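Local coordinates for protein MdcE (Pseudomonas aeruginosa, PDB 5VIP) that probably acts as the gamma subunit of biotin-independent malonate decarboxylase, taking part in the decarboxylation of a malonyl group carried on an acyl carrier protein, at residues H182-A187 / M210-D215; P114-G119 / A156-F161; L171-D176 / G221-T226. All coordinates share one frame; numbering follows the deposited sequence.

Interaction 1 of 3, residues H182-A187 / M210-D215; sequences HAMGKA and MAYDID
H182 lays its imidazole flat against the phenol ring of Y212 in an offset stack, with centroids 3.7 Å apart and planes inclined by only 7°. The ring edge is engaged too. H182 NE2 donates to M210 O at 2.8 Å, staying near its own ring plane but arriving well above the plane of that carbonyl. At the other nitrogen, H182 ND1 accepts M184 N at 3.2 Å in a nearly straight bond (171°), so the two bonds fix the rotation of the ring. The selenomethionine M184 contributes chiefly its carbonyl: Y212 OH donates to M184 O at 2.8 Å, again from above the carbonyl plane. Residues 183-185 form the turn between strand 180-182 and helix 186-192, in a chain whose family has the crotonase-like fold of carboxyltransferases; apolar side chains of another protein chain pack on H182, M184 and M210. G185, at the N-cap position of the helix, passes its carbonyl near the same hydroxyl. K186 then covers the face of Y212 opposite H182. Its CG sits 3.5 Å from the ring centroid, almost on the normal, in a CH-pi contact. From there the lysine chain stays extended and runs back along the phenol, bringing K186 CE within 3.6 Å of Y212 CG, while its side chain also touches E201 of helix 200-204.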
ATOM      1  N   HIS A 182      -5.266  11.975  -2.847  1.00 19.33           N
ATOM      2  CA  HIS A 182      -6.440  11.581  -2.063  1.00 18.91           C
ATOM      3  C   HIS A 182      -6.630  10.073  -2.100  1.00 20.78           C
ATOM      4  O   HIS A 182      -5.956   9.370  -2.847  1.00 18.86           O
ATOM      5  CB  HIS A 182      -7.708  12.272  -2.583  1.00 21.70           C
ATOM      6  CG  HIS A 182      -8.727  12.563  -1.519  1.00 23.12           C
ATOM      7  ND1 HIS A 182      -9.697  11.658  -1.144  1.00 24.19           N
ATOM      8  CD2 HIS A 182      -8.941  13.673  -0.770  1.00 26.82           C
ATOM      9  CE1 HIS A 182     -10.456  12.191  -0.204  1.00 23.78           C
ATOM     10  NE2 HIS A 182     -10.017  13.412   0.045  1.00 26.57           N
ATOM     11  N   ALA A 183      -7.578   9.599  -1.303  1.00 21.00           N
ATOM     12  CA  ALA A 183      -7.883   8.179  -1.195  1.00 23.38           C
ATOM     13  C   ALA A 183      -9.023   7.767  -2.123  1.00 25.62           C
ATOM     14  O   ALA A 183      -9.146   6.597  -2.479  1.00 28.72           O
ATOM     15  CB  ALA A 183      -8.216   7.839   0.251  1.00 23.90           C
HETATM   16  N   MSE A 184      -9.852   8.727  -2.528  1.00 26.47           N
HETATM   17  CA  MSE A 184     -10.926   8.440  -3.479  1.00 28.21           C
HETATM   18  C   MSE A 184     -11.229   9.645  -4.366  1.00 30.84           C
HETATM   19  O   MSE A 184     -10.935  10.793  -4.000  1.00 28.45           O
HETATM   20  CB  MSE A 184     -12.192   8.009  -2.738  1.00 30.24           C
HETATM   21  CG  MSE A 184     -12.894   9.152  -2.027  1.00 31.44           C
HETATM   22 SE   MSE A 184     -14.216   8.540  -0.706  1.00 54.14          SE
HETATM   23  CE  MSE A 184     -12.993   8.218   0.796  1.00 36.94           C
ATOM     24  N   GLY A 185     -11.812   9.376  -5.532  1.00 30.79           N
ATOM     25  CA  GLY A 185     -12.189  10.424  -6.468  1.00 33.11           C
ATOM     26  C   GLY A 185     -13.268  11.345  -5.926  1.00 35.10           C
ATOM     27  O   GLY A 185     -14.073  10.944  -5.081  1.00 35.83           O
ATOM     28  N   LYS A 186     -13.275  12.589  -6.402  1.00 33.44           N
ATOM     29  CA  LYS A 186     -14.262  13.575  -5.982  1.00 35.03           C
ATOM     30  C   LYS A 186     -15.685  13.099  -6.281  1.00 35.75           C
ATOM     31  O   LYS A 186     -16.609  13.343  -5.501  1.00 37.50           O
ATOM     32  CB  LYS A 186     -13.994  14.921  -6.667  1.00 34.66           C
ATOM     33  CG  LYS A 186     -12.831  15.717  -6.071  1.00 33.57           C
ATOM     34  CD  LYS A 186     -12.579  17.020  -6.840  1.00 35.45           C
ATOM     35  CE  LYS A 186     -11.532  17.884  -6.148  1.00 41.00           C
ATOM     36  NZ  LYS A 186     -11.203  19.138  -6.905  1.00 44.34           N
ATOM     37  N   ALA A 187     -15.850  12.405  -7.400  1.00 34.23           N
ATOM     38  CA  ALA A 187     -17.154  11.869  -7.769  1.00 38.67           C
ATOM     39  C   ALA A 187     -17.605  10.837  -6.738  1.00 40.35           C
ATOM     40  O   ALA A 187     -18.707  10.934  -6.209  1.00 43.68           O
ATOM     41  CB  ALA A 187     -17.115  11.260  -9.156  1.00 34.00           C
HETATM   42  N   MSE A 210      -8.945  15.964   4.401  1.00 26.28           N
HETATM   43  CA  MSE A 210     -10.029  15.586   3.507  1.00 25.80           C
HETATM   44  C   MSE A 210      -9.940  16.331   2.178  1.00 26.40           C
HETATM   45  O   MSE A 210     -10.548  15.937   1.183  1.00 26.78           O
HETATM   46  CB  MSE A 210     -11.366  15.861   4.185  1.00 30.79           C
HETATM   47  CG  MSE A 210     -12.581  15.388   3.429  1.00 33.59           C
HETATM   48 SE   MSE A 210     -14.194  15.891   4.433  1.00 49.06          SE
HETATM   49  CE  MSE A 210     -15.537  15.374   3.123  1.00 36.55           C
ATOM     50  N   ALA A 211      -9.163  17.407   2.174  1.00 26.32           N
ATOM     51  CA  ALA A 211      -9.040  18.264   1.000  1.00 33.83           C
ATOM     52  C   ALA A 211      -8.212  17.619  -0.113  1.00 32.06           C
ATOM     53  O   ALA A 211      -7.322  16.804   0.149  1.00 27.96           O
ATOM     54  CB  ALA A 211      -8.436  19.597   1.391  1.00 27.88           C
ATOM     55  N   TYR A 212      -8.519  18.002  -1.350  1.00 27.98           N
ATOM     56  CA  TYR A 212      -7.858  17.459  -2.537  1.00 30.88           C
ATOM     57  C   TYR A 212      -6.640  18.282  -2.989  1.00 32.53           C
ATOM     58  O   TYR A 212      -5.752  17.761  -3.667  1.00 36.08           O
ATOM     59  CB  TYR A 212      -8.871  17.347  -3.689  1.00 30.53           C
ATOM     60  CG  TYR A 212      -9.820  16.180  -3.528  1.00 29.69           C
ATOM     61  CD1 TYR A 212     -10.941  16.278  -2.707  1.00 27.81           C
ATOM     62  CD2 TYR A 212      -9.581  14.972  -4.172  1.00 26.19           C
ATOM     63  CE1 TYR A 212     -11.806  15.209  -2.544  1.00 28.54           C
ATOM     64  CE2 TYR A 212     -10.439  13.894  -4.015  1.00 28.77           C
ATOM     65  CZ  TYR A 212     -11.547  14.016  -3.188  1.00 26.00           C
ATOM     66  OH  TYR A 212     -12.396  12.946  -3.033  1.00 32.39           O
ATOM     67  N   ASP A 213      -6.590  19.558  -2.615  1.00 32.91           N
ATOM     68  CA  ASP A 213      -5.517  20.442  -3.074  1.00 31.89           C
ATOM     69  C   ASP A 213      -4.177  20.148  -2.406  1.00 27.35           C
ATOM     70  O   ASP A 213      -4.117  19.611  -1.298  1.00 28.50           O
ATOM     71  CB  ASP A 213      -5.882  21.895  -2.820  1.00 32.27           C
ATOM     72  CG  ASP A 213      -5.816  22.247  -1.355  1.00 31.24           C
ATOM     73  OD1 ASP A 213      -6.775  21.915  -0.627  1.00 33.15           O
ATOM     74  OD2 ASP A 213      -4.799  22.824  -0.924  1.00 31.82           O
ATOM     75  N   ILE A 214      -3.096  20.556  -3.060  1.00 23.66           N
ATOM     76  CA  ILE A 214      -1.771  20.180  -2.609  1.00 22.13           C
ATOM     77  C   ILE A 214      -1.286  21.033  -1.429  1.00 26.47           C
ATOM     78  O   ILE A 214      -0.410  20.612  -0.676  1.00 25.59           O
ATOM     79  CB  ILE A 214      -0.768  20.246  -3.789  1.00 24.96           C
ATOM     80  CG1 ILE A 214       0.480  19.421  -3.478  1.00 28.03           C
ATOM     81  CG2 ILE A 214      -0.470  21.692  -4.179  1.00 25.79           C
ATOM     82  CD1 ILE A 214       0.192  17.919  -3.320  1.00 22.59           C
ATOM     83  N   ASP A 215      -1.861  22.221  -1.237  1.00 31.09           N
ATOM     84  CA  ASP A 215      -1.507  23.012  -0.061  1.00 27.46           C
ATOM     85  C   ASP A 215      -1.983  22.328   1.224  1.00 24.16           C
ATOM     86  O   ASP A 215      -1.242  22.242   2.208  1.00 24.30           O
ATOM     87  CB  ASP A 215      -2.090  24.419  -0.157  1.00 29.83           C
ATOM     88  CG  ASP A 215      -1.239  25.338  -1.004  1.00 31.89           C
ATOM     89  OD1 ASP A 215      -0.004  25.168  -0.998  1.00 33.96           O
ATOM     90  OD2 ASP A 215      -1.801  26.224  -1.679  1.00 41.11           O
TER

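Interaction 2 of 3, residues P114-G119 / A156-F161; sequences PSQAYG and AMSGAF
Q116 reaches from the loop that follows strand 106-113 to the sharp turn at S158, where strand 155-157 gives way to helix 158-163. Strand 155-157 belongs to the small parallel sheet with strand 180-182, consistent with the crotonase-like fold of carboxyltransferases, in which a small second sheet accompanies the main one.

The polar part of the contact centres on one oxygen. G159 N donates to Q116 OE1 at 3.2 Å, with an N-H...O angle of 143°, coming from above the amide plane. S158 OG lies 2.9 Å from the same Q116 OE1; its single proton may go there or to A183 O, which is also within hydrogen-bonding reach. The glutamine can present this oxygen because its CG is tucked between the backbone N and the carbonyl carbon (chi1 63°) and the chain then bends at chi2. Its other terminal atom, NE2, is hydrogen-bonded to a polar side chain of another protein chain, so the amide is gripped from both ends and bridges the two subunits. Within the loop, S115 OG donates to Q116 O at 2.9 Å.

The remaining contacts set carbon against backbone. P114 O presses on the first two side-chain carbons of the selenomethionine M157, lying 3.1 Å from M157 CB; beyond CG the chain folds away through two bends and touches H182. A160 comes close to the loop, its CA 4.8 Å from Q116 CA. V79 and V113 also touch its methyl group, and A160 CB meets S115 O at 3.5 Å. The same methyl lies 3.8 Å from Q116 N, a buried amide nitrogen without a hydrogen-bond partner in the model.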
ATOM      1  N   PRO A 114      -4.619   8.369 -12.093  1.00 22.36           N
ATOM      2  CA  PRO A 114      -5.989   8.756 -11.749  1.00 21.27           C
ATOM      3  C   PRO A 114      -6.635   7.885 -10.672  1.00 25.48           C
ATOM      4  O   PRO A 114      -7.410   8.397  -9.867  1.00 24.58           O
ATOM      5  CB  PRO A 114      -6.731   8.606 -13.077  1.00 22.18           C
ATOM      6  CG  PRO A 114      -5.951   7.581 -13.827  1.00 24.20           C
ATOM      7  CD  PRO A 114      -4.523   7.785 -13.441  1.00 22.68           C
ATOM      8  N   SER A 115      -6.304   6.600 -10.669  1.00 22.89           N
ATOM      9  CA  SER A 115      -6.856   5.627  -9.730  1.00 22.92           C
ATOM     10  C   SER A 115      -6.278   4.271 -10.073  1.00 22.14           C
ATOM     11  O   SER A 115      -5.614   4.120 -11.098  1.00 17.94           O
ATOM     12  CB  SER A 115      -8.375   5.562  -9.823  1.00 22.54           C
ATOM     13  OG  SER A 115      -8.756   5.093 -11.108  1.00 26.81           O
ATOM     14  N   GLN A 116      -6.549   3.280  -9.229  1.00 23.10           N
ATOM     15  CA  GLN A 116      -6.372   1.894  -9.628  1.00 20.35           C
ATOM     16  C   GLN A 116      -7.429   1.559 -10.677  1.00 24.13           C
ATOM     17  O   GLN A 116      -8.429   2.270 -10.803  1.00 23.37           O
ATOM     18  CB  GLN A 116      -6.511   0.957  -8.432  1.00 19.65           C
ATOM     19  CG  GLN A 116      -7.896   0.996  -7.796  1.00 23.50           C
ATOM     20  CD  GLN A 116      -7.930   1.836  -6.534  1.00 31.58           C
ATOM     21  OE1 GLN A 116      -7.358   2.933  -6.482  1.00 36.85           O
ATOM     22  NE2 GLN A 116      -8.608   1.331  -5.509  1.00 32.28           N
ATOM     23  N   ALA A 117      -7.213   0.484 -11.423  1.00 19.36           N
ATOM     24  CA  ALA A 117      -8.246  -0.020 -12.319  1.00 23.93           C
ATOM     25  C   ALA A 117      -9.433  -0.566 -11.511  1.00 28.06           C
ATOM     26  O   ALA A 117      -9.249  -1.142 -10.430  1.00 24.13           O
ATOM     27  CB  ALA A 117      -7.675  -1.099 -13.248  1.00 19.87           C
ATOM     28  N   TYR A 118     -10.645  -0.352 -12.024  1.00 23.18           N
ATOM     29  CA  TYR A 118     -11.873  -0.876 -11.418  1.00 25.12           C
ATOM     30  C   TYR A 118     -12.489  -1.890 -12.364  1.00 29.76           C
ATOM     31  O   TYR A 118     -12.867  -1.534 -13.475  1.00 30.82           O
ATOM     32  CB  TYR A 118     -12.898   0.242 -11.156  1.00 30.20           C
ATOM     33  CG  TYR A 118     -12.427   1.362 -10.256  1.00 34.10           C
ATOM     34  CD1 TYR A 118     -12.555   1.270  -8.876  1.00 32.29           C
ATOM     35  CD2 TYR A 118     -11.865   2.516 -10.787  1.00 34.92           C
ATOM     36  CE1 TYR A 118     -12.126   2.291  -8.046  1.00 32.50           C
ATOM     37  CE2 TYR A 118     -11.432   3.542  -9.962  1.00 38.15           C
ATOM     38  CZ  TYR A 118     -11.565   3.422  -8.595  1.00 34.71           C
ATOM     39  OH  TYR A 118     -11.139   4.442  -7.772  1.00 41.60           O
ATOM     40  N   GLY A 119     -12.620  -3.140 -11.946  1.00 26.50           N
ATOM     41  CA  GLY A 119     -13.223  -4.130 -12.821  1.00 25.64           C
ATOM     42  C   GLY A 119     -13.334  -5.488 -12.175  1.00 28.28           C
ATOM     43  O   GLY A 119     -12.637  -5.770 -11.202  1.00 22.46           O
ATOM     44  N   ALA A 156      -2.416  11.812  -7.805  1.00 19.63           N
ATOM     45  CA  ALA A 156      -1.754  10.764  -7.039  1.00 22.22           C
ATOM     46  C   ALA A 156      -2.811  10.124  -6.165  1.00 20.86           C
ATOM     47  O   ALA A 156      -2.956  10.483  -4.994  1.00 19.99           O
ATOM     48  CB  ALA A 156      -0.608  11.333  -6.206  1.00 20.21           C
HETATM   49  N   MSE A 157      -3.553   9.176  -6.739  1.00 15.96           N
HETATM   50  CA  MSE A 157      -4.793   8.727  -6.126  1.00 22.38           C
HETATM   51  C   MSE A 157      -4.770   7.300  -5.581  1.00 19.72           C
HETATM   52  O   MSE A 157      -4.367   6.377  -6.279  1.00 16.38           O
HETATM   53  CB  MSE A 157      -5.928   8.833  -7.148  1.00 23.25           C
HETATM   54  CG  MSE A 157      -6.116  10.232  -7.689  1.00 23.47           C
HETATM   55 SE   MSE A 157      -6.781  11.418  -6.275  1.00 39.84          SE
HETATM   56  CE  MSE A 157      -8.582  10.724  -6.189  1.00 23.66           C
ATOM     57  N   SER A 158      -5.239   7.138  -4.347  1.00 18.73           N
ATOM     58  CA  SER A 158      -5.671   5.832  -3.842  1.00 21.88           C
ATOM     59  C   SER A 158      -4.611   4.731  -3.983  1.00 17.49           C
ATOM     60  O   SER A 158      -3.434   4.953  -3.699  1.00 16.11           O
ATOM     61  CB  SER A 158      -6.958   5.424  -4.574  1.00 24.76           C
ATOM     62  OG  SER A 158      -7.605   4.336  -3.932  1.00 34.65           O
ATOM     63  N   GLY A 159      -5.034   3.553  -4.444  1.00 18.94           N
ATOM     64  CA  GLY A 159      -4.134   2.414  -4.565  1.00 20.09           C
ATOM     65  C   GLY A 159      -3.066   2.583  -5.630  1.00 16.11           C
ATOM     66  O   GLY A 159      -1.991   1.979  -5.557  1.00 15.32           O
ATOM     67  N   ALA A 160      -3.362   3.395  -6.640  1.00 16.61           N
ATOM     68  CA  ALA A 160      -2.377   3.686  -7.672  1.00 16.65           C
ATOM     69  C   ALA A 160      -1.181   4.407  -7.070  1.00 14.10           C
ATOM     70  O   ALA A 160      -0.030   4.076  -7.387  1.00 17.37           O
ATOM     71  CB  ALA A 160      -3.006   4.523  -8.810  1.00 17.23           C
ATOM     72  N   PHE A 161      -1.436   5.386  -6.201  1.00 12.55           N
ATOM     73  CA  PHE A 161      -0.350   6.113  -5.528  1.00 13.67           C
ATOM     74  C   PHE A 161       0.390   5.219  -4.516  1.00 16.14           C
ATOM     75  O   PHE A 161       1.613   5.307  -4.379  1.00 13.40           O
ATOM     76  CB  PHE A 161      -0.895   7.377  -4.831  1.00 16.15           C
ATOM     77  CG  PHE A 161       0.175   8.277  -4.239  1.00 15.49           C
ATOM     78  CD1 PHE A 161       1.470   8.291  -4.747  1.00 17.66           C
ATOM     79  CD2 PHE A 161      -0.126   9.107  -3.168  1.00 15.89           C
ATOM     80  CE1 PHE A 161       2.446   9.115  -4.198  1.00 16.35           C
ATOM     81  CE2 PHE A 161       0.842   9.944  -2.617  1.00 19.62           C
ATOM     82  CZ  PHE A 161       2.133   9.940  -3.131  1.00 16.57           C
TER

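Interaction 3 of 3, residues L171-D176 / G221-T226; sequences LIALHD and GLLWRT
I172 pairs with R225 and A173 with T226 in parallel bridges that add strand 225-227 beside strand 170-174 at the edge, within this chain, of the main sheet, with A173 N donating to R225 O at 3.1 Å and, two residues before A173, L171 O accepting W224 N at 2.8 Å and, weakly, R225 N, so that the incoming chain is caught just before it becomes a strand. Among the side chains, L223 turns its methyls to one face of the sheet, where L223 CD2 lies 3.9 Å from both A173 CB and L171 CB. I172 and W224 run side by side on the other face, and I172 CG1 meets the indole edge at W224 CE3, 4.1 Å away. With its CG anti to the backbone N (chi1 -170°), the tryptophan lies against helix 237-254, and R170 makes a cation-pi contact with it. A water bound to L171 N makes a weak bond to L222 O as well. Mainchain bonds therefore set the register of this strand, outermost within this chain, while apolar side chains on both faces join it to the flanking helices 214-219 and 237-254.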
ATOM      1  N   LEU A 171       9.143  12.908  -0.991  1.00 19.54           N
ATOM      2  CA  LEU A 171       8.066  13.270  -1.899  1.00 15.92           C
ATOM      3  C   LEU A 171       8.167  14.742  -2.280  1.00 19.64           C
ATOM      4  O   LEU A 171       8.230  15.617  -1.409  1.00 19.36           O
ATOM      5  CB  LEU A 171       6.700  12.995  -1.269  1.00 18.01           C
ATOM      6  CG  LEU A 171       6.288  11.532  -1.068  1.00 18.23           C
ATOM      7  CD1 LEU A 171       4.960  11.486  -0.346  1.00 18.62           C
ATOM      8  CD2 LEU A 171       6.195  10.801  -2.404  1.00 15.44           C
ATOM      9  N   ILE A 172       8.189  15.001  -3.581  1.00 18.48           N
ATOM     10  CA  ILE A 172       8.186  16.367  -4.111  1.00 23.65           C
ATOM     11  C   ILE A 172       6.965  16.552  -4.986  1.00 21.02           C
ATOM     12  O   ILE A 172       6.700  15.725  -5.856  1.00 22.74           O
ATOM     13  CB  ILE A 172       9.459  16.660  -4.935  1.00 25.09           C
ATOM     14  CG1 ILE A 172      10.697  16.571  -4.042  1.00 27.39           C
ATOM     15  CG2 ILE A 172       9.358  18.027  -5.653  1.00 24.58           C
ATOM     16  CD1 ILE A 172      12.002  16.375  -4.821  1.00 26.16           C
ATOM     17  N   ALA A 173       6.205  17.621  -4.759  1.00 19.38           N
ATOM     18  CA  ALA A 173       5.020  17.864  -5.563  1.00 21.51           C
ATOM     19  C   ALA A 173       5.144  19.184  -6.323  1.00 22.29           C
ATOM     20  O   ALA A 173       5.688  20.149  -5.799  1.00 23.36           O
ATOM     21  CB  ALA A 173       3.770  17.884  -4.683  1.00 19.56           C
ATOM     22  N   LEU A 174       4.632  19.219  -7.545  1.00 19.42           N
ATOM     23  CA  LEU A 174       4.453  20.488  -8.239  1.00 22.44           C
ATOM     24  C   LEU A 174       3.297  21.252  -7.587  1.00 27.65           C
ATOM     25  O   LEU A 174       2.267  20.668  -7.227  1.00 21.55           O
ATOM     26  CB  LEU A 174       4.198  20.263  -9.730  1.00 21.26           C
ATOM     27  CG  LEU A 174       5.292  19.441 -10.420  1.00 20.56           C
ATOM     28  CD1 LEU A 174       5.051  19.331 -11.904  1.00 21.31           C
ATOM     29  CD2 LEU A 174       6.667  20.013 -10.117  1.00 22.43           C
ATOM     30  N   HIS A 175       3.488  22.555  -7.400  1.00 27.91           N
ATOM     31  CA  HIS A 175       2.487  23.373  -6.736  1.00 21.05           C
ATOM     32  C   HIS A 175       1.516  23.876  -7.792  1.00 27.59           C
ATOM     33  O   HIS A 175       1.673  24.976  -8.330  1.00 26.15           O
ATOM     34  CB  HIS A 175       3.146  24.534  -5.977  1.00 23.52           C
ATOM     35  CG  HIS A 175       2.199  25.315  -5.117  1.00 28.98           C
ATOM     36  ND1 HIS A 175       1.612  26.492  -5.531  1.00 28.05           N
ATOM     37  CD2 HIS A 175       1.742  25.090  -3.862  1.00 30.89           C
ATOM     38  CE1 HIS A 175       0.832  26.956  -4.571  1.00 28.16           C
ATOM     39  NE2 HIS A 175       0.892  26.124  -3.547  1.00 30.77           N
ATOM     40  N   ASP A 176       0.513  23.057  -8.084  1.00 23.56           N
ATOM     41  CA  ASP A 176      -0.408  23.286  -9.196  1.00 24.01           C
ATOM     42  C   ASP A 176      -1.764  22.661  -8.873  1.00 28.52           C
ATOM     43  O   ASP A 176      -1.818  21.605  -8.229  1.00 25.69           O
ATOM     44  CB  ASP A 176       0.185  22.697 -10.478  1.00 28.20           C
ATOM     45  CG  ASP A 176      -0.793  22.679 -11.623  1.00 31.09           C
ATOM     46  OD1 ASP A 176      -0.908  23.712 -12.305  1.00 33.13           O
ATOM     47  OD2 ASP A 176      -1.443  21.635 -11.850  1.00 29.48           O
ATOM     48  N   GLY A 221       2.450  17.691   6.559  1.00 26.54           N
ATOM     49  CA  GLY A 221       3.854  17.358   6.757  1.00 26.25           C
ATOM     50  C   GLY A 221       4.335  16.137   5.986  1.00 23.03           C
ATOM     51  O   GLY A 221       5.342  15.524   6.347  1.00 25.95           O
ATOM     52  N   LEU A 222       3.631  15.788   4.916  1.00 22.91           N
ATOM     53  CA  LEU A 222       3.954  14.597   4.128  1.00 21.76           C
ATOM     54  C   LEU A 222       4.812  14.866   2.885  1.00 25.39           C
ATOM     55  O   LEU A 222       5.269  13.927   2.240  1.00 28.41           O
ATOM     56  CB  LEU A 222       2.661  13.896   3.708  1.00 24.28           C
ATOM     57  CG  LEU A 222       1.857  13.350   4.893  1.00 24.33           C
ATOM     58  CD1 LEU A 222       0.451  12.957   4.468  1.00 24.26           C
ATOM     59  CD2 LEU A 222       2.578  12.171   5.529  1.00 27.00           C
ATOM     60  N   LEU A 223       5.023  16.135   2.538  1.00 21.07           N
ATOM     61  CA  LEU A 223       5.920  16.474   1.428  1.00 20.52           C
ATOM     62  C   LEU A 223       7.271  16.957   1.930  1.00 27.88           C
ATOM     63  O   LEU A 223       7.349  17.684   2.919  1.00 28.27           O
ATOM     64  CB  LEU A 223       5.310  17.554   0.538  1.00 19.89           C
ATOM     65  CG  LEU A 223       4.060  17.156  -0.240  1.00 24.08           C
ATOM     66  CD1 LEU A 223       3.416  18.374  -0.857  1.00 23.85           C
ATOM     67  CD2 LEU A 223       4.391  16.115  -1.306  1.00 23.08           C
ATOM     68  N   TRP A 224       8.340  16.565   1.244  1.00 23.65           N
ATOM     69  CA  TRP A 224       9.647  17.139   1.520  1.00 20.40           C
ATOM     70  C   TRP A 224       9.693  18.574   0.954  1.00 25.45           C
ATOM     71  O   TRP A 224      10.093  19.502   1.649  1.00 25.71           O
ATOM     72  CB  TRP A 224      10.745  16.265   0.924  1.00 23.32           C
ATOM     73  CG  TRP A 224      12.114  16.637   1.334  1.00 24.80           C
ATOM     74  CD1 TRP A 224      12.652  16.548   2.589  1.00 32.29           C
ATOM     75  CD2 TRP A 224      13.151  17.131   0.487  1.00 27.94           C
ATOM     76  NE1 TRP A 224      13.958  16.974   2.574  1.00 28.03           N
ATOM     77  CE2 TRP A 224      14.290  17.339   1.297  1.00 31.71           C
ATOM     78  CE3 TRP A 224      13.229  17.429  -0.879  1.00 25.73           C
ATOM     79  CZ2 TRP A 224      15.491  17.831   0.784  1.00 31.14           C
ATOM     80  CZ3 TRP A 224      14.421  17.915  -1.382  1.00 30.29           C
ATOM     81  CH2 TRP A 224      15.536  18.110  -0.553  1.00 29.20           C
ATOM     82  N   ARG A 225       9.211  18.745  -0.274  1.00 23.32           N
ATOM     83  CA  ARG A 225       9.118  20.047  -0.915  1.00 24.64           C
ATOM     84  C   ARG A 225       8.039  20.198  -1.937  1.00 27.28           C
ATOM     85  O   ARG A 225       7.633  19.237  -2.520  1.00 23.71           O
ATOM     86  CB  ARG A 225      10.410  20.368  -1.624  1.00 20.00           C
ATOM     87  CG  ARG A 225      11.551  20.536  -0.682  1.00 20.00           C
ATOM     88  CD  ARG A 225      12.549  21.545  -1.107  1.00 20.00           C
ATOM     89  NE  ARG A 225      13.699  21.565  -0.247  1.00 20.00           N
ATOM     90  CZ  ARG A 225      13.715  21.356   1.061  1.00 20.00           C
ATOM     91  NH1 ARG A 225      12.620  21.101   1.757  1.00 20.00           N
ATOM     92  NH2 ARG A 225      14.858  21.403   1.696  1.00 20.00           N
ATOM     93  N   THR A 226       7.612  21.438  -2.142  1.00 26.28           N
ATOM     94  CA  THR A 226       6.713  21.778  -3.236  1.00 23.79           C
ATOM     95  C   THR A 226       7.448  22.719  -4.195  1.00 27.20           C
ATOM     96  O   THR A 226       8.365  23.436  -3.784  1.00 28.70           O
ATOM     97  CB  THR A 226       5.405  22.446  -2.753  1.00 29.74           C
ATOM     98  OG1 THR A 226       5.710  23.652  -2.043  1.00 32.42           O
ATOM     99  CG2 THR A 226       4.630  21.515  -1.831  1.00 31.89           C
TER
HETATM  100  O   HOH W   1       8.546  13.257   1.705  1.00 23.84           O

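In the fold
Following the chain, interaction 2 comes first: it closes a 36-residue loop by bringing the loop after strand 106-113 to the junction of strand 155-157 and helix 158-163. Interaction 3 opens soon afterwards at strand 170-174 and closes only at strand 225-227. Interaction 2 closes before interaction 3 opens, so the two stand in series; interaction 1 is nested inside the loop of interaction 3. Direct contacts connect all three. H182 O probably accepts a hydrogen bond from S158 N, joining interactions 1 and 2. D215 probably bonds to H175, and I214 packs on A173 and L223, tying helix 214-219 to the sheet edge. F161 reaches L171, a thin link between interactions 2 and 3.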